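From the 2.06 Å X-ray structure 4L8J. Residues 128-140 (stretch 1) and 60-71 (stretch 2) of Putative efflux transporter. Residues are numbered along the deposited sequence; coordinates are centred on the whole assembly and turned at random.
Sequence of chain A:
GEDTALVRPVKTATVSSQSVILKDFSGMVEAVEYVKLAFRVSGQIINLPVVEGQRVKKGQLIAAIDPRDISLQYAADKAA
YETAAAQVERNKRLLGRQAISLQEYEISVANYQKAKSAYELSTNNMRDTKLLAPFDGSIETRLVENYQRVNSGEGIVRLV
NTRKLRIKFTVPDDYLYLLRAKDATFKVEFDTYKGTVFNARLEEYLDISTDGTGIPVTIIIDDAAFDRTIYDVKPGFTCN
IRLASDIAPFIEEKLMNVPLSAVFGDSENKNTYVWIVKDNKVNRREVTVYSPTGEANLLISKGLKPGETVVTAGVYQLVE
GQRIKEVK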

# COMPACT_ATOMS: atom_id res chain seq x y z
N ASP A 128 -50.90 -17.60 -49.53
CA ASP A 128 -49.62 -18.29 -49.74
C ASP A 128 -49.06 -18.18 -51.17
O ASP A 128 -47.93 -18.62 -51.39
CB ASP A 128 -49.70 -19.75 -49.27
CG ASP A 128 -49.81 -19.89 -47.75
OD1 ASP A 128 -49.60 -18.87 -47.05
OD2 ASP A 128 -50.17 -20.99 -47.27
N THR A 129 -49.79 -17.53 -52.11
CA THR A 129 -49.27 -17.26 -53.47
C THR A 129 -48.13 -16.22 -53.40
O THR A 129 -47.35 -16.11 -54.34
CB THR A 129 -50.37 -16.81 -54.43
OG1 THR A 129 -50.99 -15.61 -53.96
CG2 THR A 129 -51.40 -17.89 -54.71
N LYS A 130 -48.04 -15.47 -52.29
CA LYS A 130 -46.96 -14.49 -52.07
C LYS A 130 -46.07 -14.98 -50.97
O LYS A 130 -46.54 -15.16 -49.84
CB LYS A 130 -47.53 -13.09 -51.72
CG LYS A 130 -48.53 -12.54 -52.74
CD LYS A 130 -48.07 -11.26 -53.37
CE LYS A 130 -48.96 -10.81 -54.51
NZ LYS A 130 -50.13 -10.06 -54.02
N LEU A 131 -44.80 -15.27 -51.28
CA LEU A 131 -43.85 -15.73 -50.26
C LEU A 131 -43.16 -14.49 -49.66
O LEU A 131 -42.60 -13.70 -50.40
CB LEU A 131 -42.86 -16.72 -50.89
CG LEU A 131 -41.69 -17.23 -50.03
CD1 LEU A 131 -42.20 -18.02 -48.82
CD2 LEU A 131 -40.75 -18.08 -50.90
N LEU A 132 -43.28 -14.29 -48.36
CA LEU A 132 -42.74 -13.10 -47.69
C LEU A 132 -41.56 -13.43 -46.78
O LEU A 132 -41.44 -14.57 -46.34
CB LEU A 132 -43.85 -12.41 -46.87
CG LEU A 132 -45.21 -12.17 -47.57
CD1 LEU A 132 -46.21 -11.59 -46.61
CD2 LEU A 132 -45.09 -11.25 -48.80
N ALA A 133 -40.70 -12.43 -46.49
CA ALA A 133 -39.57 -12.63 -45.59
C ALA A 133 -40.09 -12.80 -44.15
O ALA A 133 -40.85 -11.95 -43.68
CB ALA A 133 -38.59 -11.47 -45.68
N PRO A 134 -39.79 -13.93 -43.47
CA PRO A 134 -40.33 -14.14 -42.11
C PRO A 134 -39.61 -13.27 -41.05
O PRO A 134 -40.12 -13.11 -39.93
CB PRO A 134 -40.10 -15.64 -41.88
CG PRO A 134 -38.87 -15.95 -42.66
CD PRO A 134 -38.92 -15.06 -43.89
N PHE A 135 -38.44 -12.70 -41.41
CA PHE A 135 -37.64 -11.79 -40.56
C PHE A 135 -36.72 -10.91 -41.42
O PHE A 135 -36.48 -11.24 -42.60
CB PHE A 135 -36.79 -12.59 -39.52
CG PHE A 135 -36.05 -13.79 -40.07
CD1 PHE A 135 -34.91 -13.63 -40.85
CD2 PHE A 135 -36.53 -15.07 -39.86
CE1 PHE A 135 -34.27 -14.74 -41.40
CE2 PHE A 135 -35.87 -16.18 -40.40
CZ PHE A 135 -34.75 -16.00 -41.16
N ASP A 136 -36.17 -9.82 -40.82
CA ASP A 136 -35.18 -8.95 -41.47
C ASP A 136 -33.95 -9.79 -41.77
O ASP A 136 -33.46 -10.49 -40.88
CB ASP A 136 -34.80 -7.77 -40.56
CG ASP A 136 -35.85 -6.69 -40.37
OD1 ASP A 136 -37.02 -6.93 -40.71
OD2 ASP A 136 -35.50 -5.61 -39.84
N GLY A 137 -33.51 -9.81 -43.02
CA GLY A 137 -32.35 -10.62 -43.38
C GLY A 137 -31.74 -10.29 -44.71
O GLY A 137 -32.06 -9.26 -45.32
N SER A 138 -30.83 -11.15 -45.16
CA SER A 138 -30.16 -10.96 -46.42
C SER A 138 -30.25 -12.23 -47.26
O SER A 138 -30.15 -13.35 -46.75
CB SER A 138 -28.72 -10.50 -46.22
OG SER A 138 -27.87 -11.56 -45.82
N ILE A 139 -30.47 -12.03 -48.57
CA ILE A 139 -30.59 -13.13 -49.51
C ILE A 139 -29.21 -13.69 -49.75
O ILE A 139 -28.39 -13.08 -50.44
CB ILE A 139 -31.31 -12.70 -50.83
CG1 ILE A 139 -32.63 -11.92 -50.58
CG2 ILE A 139 -31.47 -13.88 -51.80
CD1 ILE A 139 -33.73 -12.62 -49.74
N GLU A 140 -28.95 -14.85 -49.14
CA GLU A 140 -27.67 -15.53 -49.31
C GLU A 140 -27.65 -16.20 -50.66
O GLU A 140 -26.66 -16.09 -51.37
CB GLU A 140 -27.42 -16.54 -48.17
CG GLU A 140 -25.95 -16.90 -48.00
CD GLU A 140 -25.66 -18.02 -47.02
OE1 GLU A 140 -25.95 -19.20 -47.35
OE2 GLU A 140 -25.12 -17.73 -45.93
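Stretch 2 (60-71) QLIAAIDPRDIS

Residues 61-65 of stretch 2 form an extended strand that runs antiparallel to strand 130-132, with an angle of 159° between their N-to-C directions and a closest approach of 4.7 Å between the axes. The pairing rests on main-chain hydrogen bonds. At one end, I65 N donates to T129 O (2.9 Å); next to it, K130 and A64 form a non-hydrogen-bonded pair, with their CA atoms 4.5 Å apart. L131 and A63 follow as a hydrogen-bonded pair, with L131 N donating to A63 O at 2.8 Å.

The return bond is altered by a β-bulge. I62 adopts phi/psi of -102/-47°, and the register shifts by one residue, so that L132 pairs with L61 rather than with I62. L131 O consequently accepts twice: I62 N approaches to 2.9 Å, whereas A63 N lies 3.4 Å from the same L131 O and forms a weak bond. Beyond the bulge, A133 N donates to Q60 O (2.9 Å), closing the ladder. Two acceptors also receive CA-H···O contacts, from A64 CA to T129 O (3.2 Å) and from L132 CA to Q60 O (3.3 Å).

Side-chain contacts add to the main-chain pairing. On one face, L132 CD2 lies 4.1 Å from L61 CD1, and K130 CD lies 3.9 Å from the same L61 CD1, although the end of the lysine leads away. I62 points toward stretch 1, where its CD1 lies 3.7 Å from I139 CD1 and 4.1 Å from A133 CB. The CA-to-CB bond of T129 points sideways, and its CG2 lies 3.8 Å from I70 CD1, in the helix that follows the strand, while its OG1 is hydrogen-bonded to a residue flanking the stretches.

After the strand, D66 OD1 accepts a weak capping bond from R68 N (3.3 Å), and S71 N donates to P67 O (2.8 Å) as the helix begins. Together the stretches bury 619 Å².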

# COMPACT_ATOMS: atom_id res chain seq x y z
N GLN A 60 -41.53 -8.33 -46.43
CA GLN A 60 -41.18 -7.96 -47.81
C GLN A 60 -41.38 -9.15 -48.76
O GLN A 60 -41.12 -10.29 -48.38
CB GLN A 60 -39.74 -7.47 -47.88
CG GLN A 60 -39.33 -6.86 -49.22
CD GLN A 60 -38.01 -6.17 -49.16
OE1 GLN A 60 -37.52 -5.78 -48.10
NE2 GLN A 60 -37.44 -5.91 -50.32
N LEU A 61 -41.83 -8.87 -50.01
CA LEU A 61 -42.06 -9.91 -51.00
C LEU A 61 -40.73 -10.55 -51.46
O LEU A 61 -39.78 -9.85 -51.76
CB LEU A 61 -42.83 -9.35 -52.22
CG LEU A 61 -43.25 -10.34 -53.33
CD1 LEU A 61 -44.25 -11.36 -52.82
CD2 LEU A 61 -43.84 -9.61 -54.50
N ILE A 62 -40.67 -11.88 -51.45
CA ILE A 62 -39.51 -12.65 -51.92
C ILE A 62 -39.82 -13.19 -53.30
O ILE A 62 -38.98 -13.12 -54.20
CB ILE A 62 -39.18 -13.83 -50.94
CG1 ILE A 62 -38.79 -13.31 -49.53
CG2 ILE A 62 -38.10 -14.76 -51.56
CD1 ILE A 62 -37.47 -12.55 -49.50
N ALA A 63 -41.03 -13.77 -53.45
CA ALA A 63 -41.45 -14.39 -54.70
C ALA A 63 -42.95 -14.54 -54.73
O ALA A 63 -43.57 -14.57 -53.67
CB ALA A 63 -40.78 -15.76 -54.88
N ALA A 64 -43.53 -14.63 -55.93
CA ALA A 64 -44.97 -14.86 -56.07
C ALA A 64 -45.22 -15.87 -57.16
O ALA A 64 -44.52 -15.86 -58.17
CB ALA A 64 -45.71 -13.57 -56.38
N ILE A 65 -46.21 -16.76 -56.95
CA ILE A 65 -46.62 -17.73 -57.97
C ILE A 65 -47.88 -17.18 -58.65
O ILE A 65 -48.55 -16.33 -58.06
CB ILE A 65 -46.82 -19.19 -57.45
CG1 ILE A 65 -47.92 -19.29 -56.38
CG2 ILE A 65 -45.51 -19.83 -56.98
CD1 ILE A 65 -48.75 -20.57 -56.44
N ASP A 66 -48.17 -17.65 -59.89
CA ASP A 66 -49.36 -17.28 -60.67
C ASP A 66 -50.60 -17.70 -59.85
O ASP A 66 -50.76 -18.89 -59.58
CB ASP A 66 -49.33 -17.96 -62.05
CG ASP A 66 -50.38 -17.53 -63.05
OD1 ASP A 66 -51.28 -16.73 -62.67
OD2 ASP A 66 -50.29 -17.96 -64.22
N PRO A 67 -51.40 -16.71 -59.39
CA PRO A 67 -52.54 -17.03 -58.51
C PRO A 67 -53.80 -17.49 -59.24
O PRO A 67 -54.79 -17.75 -58.58
CB PRO A 67 -52.80 -15.69 -57.81
CG PRO A 67 -52.43 -14.66 -58.82
CD PRO A 67 -51.28 -15.25 -59.60
N ARG A 68 -53.76 -17.57 -60.59
CA ARG A 68 -54.89 -17.89 -61.46
C ARG A 68 -55.76 -19.06 -60.96
O ARG A 68 -56.94 -18.82 -60.71
CB ARG A 68 -54.45 -18.14 -62.91
N ASP A 69 -55.20 -20.29 -60.85
CA ASP A 69 -55.92 -21.51 -60.46
C ASP A 69 -56.47 -21.44 -59.04
O ASP A 69 -57.64 -21.71 -58.84
CB ASP A 69 -55.04 -22.75 -60.63
CG ASP A 69 -54.65 -23.05 -62.07
OD1 ASP A 69 -55.35 -22.56 -62.99
OD2 ASP A 69 -53.65 -23.77 -62.27
N ILE A 70 -55.63 -21.01 -58.08
CA ILE A 70 -56.01 -20.87 -56.68
C ILE A 70 -57.14 -19.83 -56.56
O ILE A 70 -58.09 -20.06 -55.81
CB ILE A 70 -54.76 -20.52 -55.85
CG1 ILE A 70 -53.85 -21.76 -55.76
CG2 ILE A 70 -55.13 -20.01 -54.45
CD1 ILE A 70 -52.34 -21.48 -55.35
N SER A 71 -57.06 -18.73 -57.36
CA SER A 71 -58.08 -17.68 -57.38
C SER A 71 -59.45 -18.23 -57.81
O SER A 71 -60.47 -17.81 -57.25
CB SER A 71 -57.65 -16.55 -58.32
OG SER A 71 -58.57 -15.47 -58.29